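Local structure of major Capsid Protein VP1 (Chimpanzee polyomavirus Bob, 6Y9I) at residues 148-151 / 152-155; 48-51 / 52-55; 58-61 / 62-65. The protein forms the outer shell of the polyomavirus particle, assembling into pentamers, and probably engages glycan receptors on the host cell. One frame throughout, in Å; residues are numbered along the deposited sequence.

Contact 1: residues 148-151 / 152-155; sequences ESNA and LTKY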
loop_
_atom_site.group_PDB
_atom_site.type_symbol
_atom_site.label_atom_id
_atom_site.label_comp_id
_atom_site.label_asym_id
_atom_site.label_seq_id
_atom_site.Cartn_x
_atom_site.Cartn_y
_atom_site.Cartn_z
ATOM N N GLU A 148 -3.224 -24.615 -15.972
ATOM C CA GLU A 148 -4.475 -24.985 -15.273
ATOM C C GLU A 148 -4.183 -24.889 -13.776
ATOM O O GLU A 148 -3.089 -25.351 -13.378
ATOM C CB GLU A 148 -4.923 -26.405 -15.637
ATOM C CG GLU A 148 -5.292 -26.588 -17.095
ATOM C CD GLU A 148 -6.595 -25.928 -17.470
ATOM O OE1 GLU A 148 -7.445 -25.716 -16.567
ATOM O OE2 GLU A 148 -6.774 -25.651 -18.661
ATOM N N SER A 149 -5.104 -24.331 -12.989
ATOM C CA SER A 149 -5.083 -24.449 -11.508
ATOM C C SER A 149 -5.393 -25.912 -11.137
ATOM O O SER A 149 -4.711 -26.462 -10.251
ATOM C CB SER A 149 -6.047 -23.469 -10.902
ATOM O OG SER A 149 -7.292 -23.519 -11.597
ATOM N N ASN A 150 -6.354 -26.539 -11.829
ATOM C CA ASN A 150 -6.726 -27.977 -11.661
ATOM C C ASN A 150 -6.678 -28.648 -13.041
ATOM O O ASN A 150 -7.598 -28.447 -13.848
ATOM C CB ASN A 150 -8.106 -28.182 -11.027
ATOM C CG ASN A 150 -8.286 -27.575 -9.651
ATOM O OD1 ASN A 150 -9.322 -26.962 -9.385
ATOM N ND2 ASN A 150 -7.329 -27.781 -8.766
ATOM N N ALA A 151 -5.623 -29.408 -13.314
ATOM C CA ALA A 151 -5.408 -29.974 -14.660
ATOM C C ALA A 151 -6.635 -30.811 -15.081
ATOM O O ALA A 151 -6.911 -30.838 -16.292
ATOM C CB ALA A 151 -4.128 -30.761 -14.699
ATOM N N LEU A 152 -7.394 -31.402 -14.140
ATOM C CA LEU A 152 -8.487 -32.352 -14.506
ATOM C C LEU A 152 -9.873 -31.686 -14.457
ATOM O O LEU A 152 -10.898 -32.415 -14.465
ATOM C CB LEU A 152 -8.390 -33.572 -13.594
ATOM C CG LEU A 152 -7.166 -34.468 -13.824
ATOM C CD1 LEU A 152 -7.327 -35.806 -13.116
ATOM C CD2 LEU A 152 -6.885 -34.687 -15.308
ATOM N N THR A 153 -9.933 -30.354 -14.446
ATOM C CA THR A 153 -11.201 -29.598 -14.539
ATOM C C THR A 153 -11.930 -30.117 -15.763
ATOM O O THR A 153 -11.263 -30.239 -16.818
ATOM C CB THR A 153 -11.000 -28.090 -14.716
ATOM O OG1 THR A 153 -10.331 -27.641 -13.551
ATOM C CG2 THR A 153 -12.302 -27.337 -14.871
ATOM N N LYS A 154 -13.233 -30.345 -15.639
ATOM C CA LYS A 154 -14.088 -30.785 -16.770
ATOM C C LYS A 154 -14.604 -29.540 -17.484
ATOM O O LYS A 154 -15.337 -28.741 -16.847
ATOM C CB LYS A 154 -15.232 -31.658 -16.269
ATOM C CG LYS A 154 -14.774 -32.972 -15.661
ATOM C CD LYS A 154 -15.916 -33.835 -15.206
ATOM C CE LYS A 154 -15.443 -35.035 -14.409
ATOM N NZ LYS A 154 -15.064 -34.659 -13.021
ATOM N N TYR A 155 -14.259 -29.394 -18.764
ATOM C CA TYR A 155 -14.749 -28.293 -19.618
ATOM C C TYR A 155 -15.774 -28.816 -20.614
ATOM O O TYR A 155 -15.513 -29.824 -21.245
ATOM C CB TYR A 155 -13.602 -27.616 -20.361
ATOM C CG TYR A 155 -12.601 -26.966 -19.451
ATOM C CD1 TYR A 155 -12.923 -25.812 -18.765
ATOM C CD2 TYR A 155 -11.332 -27.495 -19.289
ATOM C CE1 TYR A 155 -12.010 -25.203 -17.924
ATOM C CE2 TYR A 155 -10.404 -26.896 -18.451
ATOM C CZ TYR A 155 -10.740 -25.734 -17.778
ATOM O OH TYR A 155 -9.860 -25.146 -16.919
HETATM O O HOH W 1 -8.476 -25.562 -13.823
HETATM O O HOH W 2 -11.710 -27.079 -11.288
HETATM O O HOH W 3 -8.805 -30.240 -17.962
#
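Tyr-155 and Glu-148, seven residues apart on a chain that doubles back on itself, meet where the tyrosine hydroxyl reaches a carboxylate oxygen at the edge of the ring. From CB, with CG anti to its own carbonyl carbon (chi1 -63°), the tyrosine ring reaches back toward the start of the loop. One face lies under the CG2 methyl of Thr-153, which sits 3.6 Å above the ring plane and off toward the rim. Farther out, CE2 passes 3.7 Å from Glu-148 OE1. At the tip, OH donates to Glu-148 OE1 over 2.5 Å, a very short bond that uses the syn lone pair; the carboxylate plane is turned 59° from the ring. Glu-148 gets there by bending at chi2 (-72°), and the closeness of its OE2 to Glu-201 OE2 would be expected to raise their proton affinity; one may be protonated.

A bound water braces the enclosed loop: it donates to Glu-148 OE1 and to Thr-153 OG1 and accepts from Asn-150 N. Another water ties the Ala-151 and Thr-153 carbonyls together. Asn-150 turns its amide oxygen to Leu-110 N of a second subunit, while His-165 stacks on the Tyr-155 ring. Thr-153 N bonds back to Asn-150 O at 3.1 Å, closing a type I beta turn from Asn-150 to Thr-153, here in the loop that follows strand 142-146 and borders the neighbouring subunit of the pentamer.

Contact 2: residues 48-51 / 52-55; sequences VIHH and ADGY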
loop_
_atom_site.group_PDB
_atom_site.type_symbol
_atom_site.label_atom_id
_atom_site.label_comp_id
_atom_site.label_asym_id
_atom_site.label_seq_id
_atom_site.Cartn_x
_atom_site.Cartn_y
_atom_site.Cartn_z
ATOM N N VAL A 48 -23.190 -17.533 -13.413
ATOM C CA VAL A 48 -22.972 -17.878 -11.983
ATOM C C VAL A 48 -21.972 -19.043 -11.889
ATOM O O VAL A 48 -22.040 -19.949 -12.731
ATOM C CB VAL A 48 -24.314 -18.194 -11.310
ATOM C CG1 VAL A 48 -24.101 -18.574 -9.867
ATOM C CG2 VAL A 48 -25.287 -17.037 -11.413
ATOM N N ILE A 49 -21.096 -19.019 -10.883
ATOM C CA ILE A 49 -20.095 -20.084 -10.598
ATOM C C ILE A 49 -20.288 -20.607 -9.175
ATOM O O ILE A 49 -20.344 -19.801 -8.195
ATOM C CB ILE A 49 -18.666 -19.570 -10.809
ATOM C CG1 ILE A 49 -18.478 -18.913 -12.175
ATOM C CG2 ILE A 49 -17.676 -20.690 -10.600
ATOM C CD1 ILE A 49 -17.404 -17.873 -12.182
ATOM N N HIS A 50 -20.332 -21.927 -9.063
ATOM C CA HIS A 50 -20.435 -22.689 -7.796
ATOM C C HIS A 50 -19.152 -23.498 -7.627
ATOM O O HIS A 50 -18.527 -23.814 -8.639
ATOM C CB HIS A 50 -21.659 -23.610 -7.820
ATOM C CG HIS A 50 -22.880 -22.992 -8.405
ATOM N ND1 HIS A 50 -23.076 -22.913 -9.772
ATOM C CD2 HIS A 50 -23.986 -22.468 -7.826
ATOM C CE1 HIS A 50 -24.254 -22.345 -10.010
ATOM N NE2 HIS A 50 -24.831 -22.055 -8.825
ATOM N N HIS A 51 -18.809 -23.844 -6.389
ATOM C CA HIS A 51 -17.533 -24.487 -5.998
ATOM C C HIS A 51 -17.279 -25.796 -6.763
ATOM O O HIS A 51 -16.109 -26.084 -6.978
ATOM C CB HIS A 51 -17.494 -24.709 -4.490
ATOM C CG HIS A 51 -18.518 -25.674 -4.002
ATOM N ND1 HIS A 51 -19.824 -25.286 -3.742
ATOM C CD2 HIS A 51 -18.435 -26.988 -3.711
ATOM C CE1 HIS A 51 -20.508 -26.347 -3.325
ATOM N NE2 HIS A 51 -19.681 -27.394 -3.306
ATOM N N ALA A 52 -18.308 -26.571 -7.118
ATOM C CA ALA A 52 -18.161 -27.916 -7.726
ATOM C C ALA A 52 -18.384 -27.851 -9.247
ATOM O O ALA A 52 -18.407 -28.915 -9.889
ATOM C CB ALA A 52 -19.110 -28.891 -7.075
ATOM N N ASP A 53 -18.563 -26.657 -9.807
ATOM C CA ASP A 53 -18.552 -26.469 -11.275
ATOM C C ASP A 53 -17.187 -26.931 -11.798
ATOM O O ASP A 53 -16.176 -26.642 -11.175
ATOM C CB ASP A 53 -18.978 -25.041 -11.628
ATOM C CG ASP A 53 -20.451 -24.754 -11.330
ATOM O OD1 ASP A 53 -21.231 -25.727 -11.041
ATOM O OD2 ASP A 53 -20.819 -23.570 -11.387
ATOM N N GLY A 54 -17.169 -27.704 -12.889
ATOM C CA GLY A 54 -15.953 -28.331 -13.445
ATOM C C GLY A 54 -15.615 -29.640 -12.744
ATOM O O GLY A 54 -14.642 -30.286 -13.140
ATOM N N TYR A 55 -16.392 -30.041 -11.739
ATOM C CA TYR A 55 -16.238 -31.350 -11.062
ATOM C C TYR A 55 -17.553 -32.135 -11.133
ATOM O O TYR A 55 -17.496 -33.272 -11.650
ATOM C CB TYR A 55 -15.747 -31.222 -9.619
ATOM C CG TYR A 55 -15.538 -32.578 -8.997
ATOM C CD1 TYR A 55 -14.531 -33.412 -9.458
ATOM C CD2 TYR A 55 -16.381 -33.059 -8.006
ATOM C CE1 TYR A 55 -14.344 -34.677 -8.927
ATOM C CE2 TYR A 55 -16.198 -34.319 -7.455
ATOM C CZ TYR A 55 -15.184 -35.131 -7.927
ATOM O OH TYR A 55 -14.993 -36.366 -7.381
#
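With chi1 at -42° in His-50 and -69° in Asp-53, both side chains swing beside their own backbone N, and the imidazole and the carboxylate are brought together across the turn. His-50 ND1 donates to Asp-53 OD2 at 2.9 Å. The oxygen lies close to the plane of the ring and is approached on its syn side, although the ring and carboxylate planes stand 79° apart. The same oxygen takes a second bond from the backbone, His-50 N to Asp-53 OD2, also 2.9 Å, and this donor comes from well above the carboxylate plane. Both N-H groups reach OD2 from one face, so a single histidine grips it with main chain and ring together, which fixes the rotation of the imidazole and ought to favour a charged carboxylate.

Gln-63 NE2 gives OD2 a further donor, and Asn-57 ND2 holds OD1, so both carboxylate oxygens are occupied. In the main chain, Asp-53 N bonds back to His-50 O at 3.1 Å. His-51, at the corner, lays one ring face over Ala-52 N, its CG 3.2 Å from that nitrogen, while its ND1 bonds to Gly-122 O of a second subunit. Its CD2 also touches the Ala-52 methyl at 3.9 Å. Ile-49 packs beside strand 272-291 on one side and on Val-107 of the second subunit on another. Taken together, the pattern is a type I beta turn from His-50 to Asp-53, stitched by a histidine-carboxylate hydrogen bond, in the long loop between strands 8-26 and 68-73 at the subunit interface.

Contact 3: residues 58-61 / 62-65; sequences NLLS and IQMP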
loop_
_atom_site.group_PDB
_atom_site.type_symbol
_atom_site.label_atom_id
_atom_site.label_comp_id
_atom_site.label_asym_id
_atom_site.label_seq_id
_atom_site.Cartn_x
_atom_site.Cartn_y
_atom_site.Cartn_z
ATOM N N ASN A 58 -19.729 -29.947 -16.289
ATOM C CA ASN A 58 -18.737 -29.336 -17.195
ATOM C C ASN A 58 -18.789 -27.829 -16.992
ATOM O O ASN A 58 -19.870 -27.281 -17.054
ATOM C CB ASN A 58 -19.016 -29.638 -18.662
ATOM C CG ASN A 58 -18.838 -31.101 -18.984
ATOM O OD1 ASN A 58 -17.934 -31.737 -18.450
ATOM N ND2 ASN A 58 -19.699 -31.625 -19.842
ATOM N N LEU A 59 -17.639 -27.202 -16.801
ATOM C CA LEU A 59 -17.529 -25.722 -16.723
ATOM C C LEU A 59 -17.819 -25.152 -18.114
ATOM O O LEU A 59 -17.214 -25.634 -19.079
ATOM C CB LEU A 59 -16.121 -25.381 -16.243
ATOM C CG LEU A 59 -15.926 -23.970 -15.702
ATOM C CD1 LEU A 59 -16.618 -23.805 -14.359
ATOM C CD2 LEU A 59 -14.446 -23.663 -15.581
ATOM N N LEU A 60 -18.738 -24.187 -18.210
ATOM C CA LEU A 60 -19.144 -23.567 -19.491
ATOM C C LEU A 60 -18.274 -22.342 -19.795
ATOM O O LEU A 60 -17.835 -21.657 -18.842
ATOM C CB LEU A 60 -20.601 -23.135 -19.388
ATOM C CG LEU A 60 -21.582 -24.203 -18.948
ATOM C CD1 LEU A 60 -22.953 -23.584 -18.700
ATOM C CD2 LEU A 60 -21.659 -25.299 -19.998
ATOM N N SER A 61 -18.135 -22.011 -21.075
ATOM C CA SER A 61 -17.401 -20.811 -21.554
ATOM C C SER A 61 -17.980 -19.556 -20.901
ATOM O O SER A 61 -17.188 -18.643 -20.591
ATOM C CB SER A 61 -17.426 -20.734 -23.066
ATOM O OG SER A 61 -16.553 -21.730 -23.590
ATOM N N ILE A 62 -19.303 -19.522 -20.668
ATOM C CA ILE A 62 -20.007 -18.321 -20.129
ATOM C C ILE A 62 -19.648 -18.126 -18.633
ATOM O O ILE A 62 -19.908 -17.010 -18.139
ATOM C CB ILE A 62 -21.527 -18.361 -20.401
ATOM C CG1 ILE A 62 -22.191 -19.619 -19.835
ATOM C CG2 ILE A 62 -21.829 -18.198 -21.892
ATOM C CD1 ILE A 62 -23.711 -19.572 -19.786
ATOM N N GLN A 63 -18.987 -19.102 -17.973
ATOM C CA GLN A 63 -18.507 -19.015 -16.556
ATOM C C GLN A 63 -17.024 -18.642 -16.478
ATOM O O GLN A 63 -16.475 -18.677 -15.329
ATOM C CB GLN A 63 -18.684 -20.348 -15.818
ATOM C CG GLN A 63 -20.124 -20.798 -15.724
ATOM C CD GLN A 63 -20.220 -22.167 -15.105
ATOM O OE1 GLN A 63 -19.891 -23.170 -15.735
ATOM N NE2 GLN A 63 -20.604 -22.204 -13.844
ATOM N N MET A 64 -16.372 -18.357 -17.612
ATOM C CA MET A 64 -14.892 -18.190 -17.669
ATOM C C MET A 64 -14.582 -16.851 -18.321
ATOM O O MET A 64 -14.781 -16.662 -19.531
ATOM C CB MET A 64 -14.231 -19.318 -18.443
ATOM C CG MET A 64 -14.602 -20.688 -17.926
ATOM S SD MET A 64 -13.719 -21.971 -18.835
ATOM C CE MET A 64 -12.130 -21.868 -18.028
ATOM N N PRO A 65 -14.212 -15.829 -17.515
ATOM C CA PRO A 65 -13.820 -14.539 -18.082
ATOM C C PRO A 65 -12.672 -14.730 -19.074
ATOM O O PRO A 65 -11.781 -15.563 -18.859
ATOM C CB PRO A 65 -13.462 -13.699 -16.846
ATOM C CG PRO A 65 -14.265 -14.342 -15.726
ATOM C CD PRO A 65 -14.263 -15.814 -16.046
#
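Gln-63 and Leu-60 bind each other twice, once through a side chain and once through the backbone. Gln-63 OE1 accepts the Leu-60 N-H at 2.9 Å in a nearly straight bond (175°), with the donor in the plane of the amide carbonyl. The glutamine chain, extended beyond CG (chi2 175°), carries the amide back past the turn and brings OE1 to that nitrogen. In return Gln-63 N donates to Leu-60 O, also at 2.9 Å. Met-64 N then bonds to Ser-61 O at 3.1 Å, the next step of the 3-10 turn.

Around these bonds Leu-59 splits its two methyls: CD1 lies against the amide oxygen, 3.6 Å from Gln-63 OE1, while CD2 makes an apolar contact with Met-64 SD at 3.7 Å. The bend of the methionine at chi3 (79°) turns its CE methyl back toward the same CD2. On the outer side, Leu-60 and Ile-62 run side by side in the same direction, CB to CG1 at 3.9 Å.

Farther out, the other end of the Gln-63 amide, NE2, donates to Asp-53 OD2 and Val-48 O, which sets its flip and leaves OE1 turned to Leu-60 N. Ser-61 OG pairs with Thr-163 OG1, and Met-64 also packs on Tyr-155. Chemically, then, this buried amide is an uncharged crosslink whose two N-H groups and oxygen all have partners, tying the 3-10 turn to residues 48-53.

Overall arrangement
The three contacts form one cluster of loops on the same side of the subunit's centre, with centres about 9 to 12 Å apart. Contacts 2 and 3 both belong to the long connection between strands 8-26 and 68-73, whereas contact 1 comes later, after strand 142-146, and its Lys-154 backbone joins the other two through Gly-54 O and Leu-59 N. Contact 1 is the most buried, and ordered waters bridge its polar groups; contact 2 is partly buried and centres on a carboxylate, probably charged; contact 3, nearest the chain's centre, mixes an amide with leucine and methionine packing. Contacts 1 and 2 both carry hydrogen bonds to the second subunit, while contact 3 touches it through Leu-59.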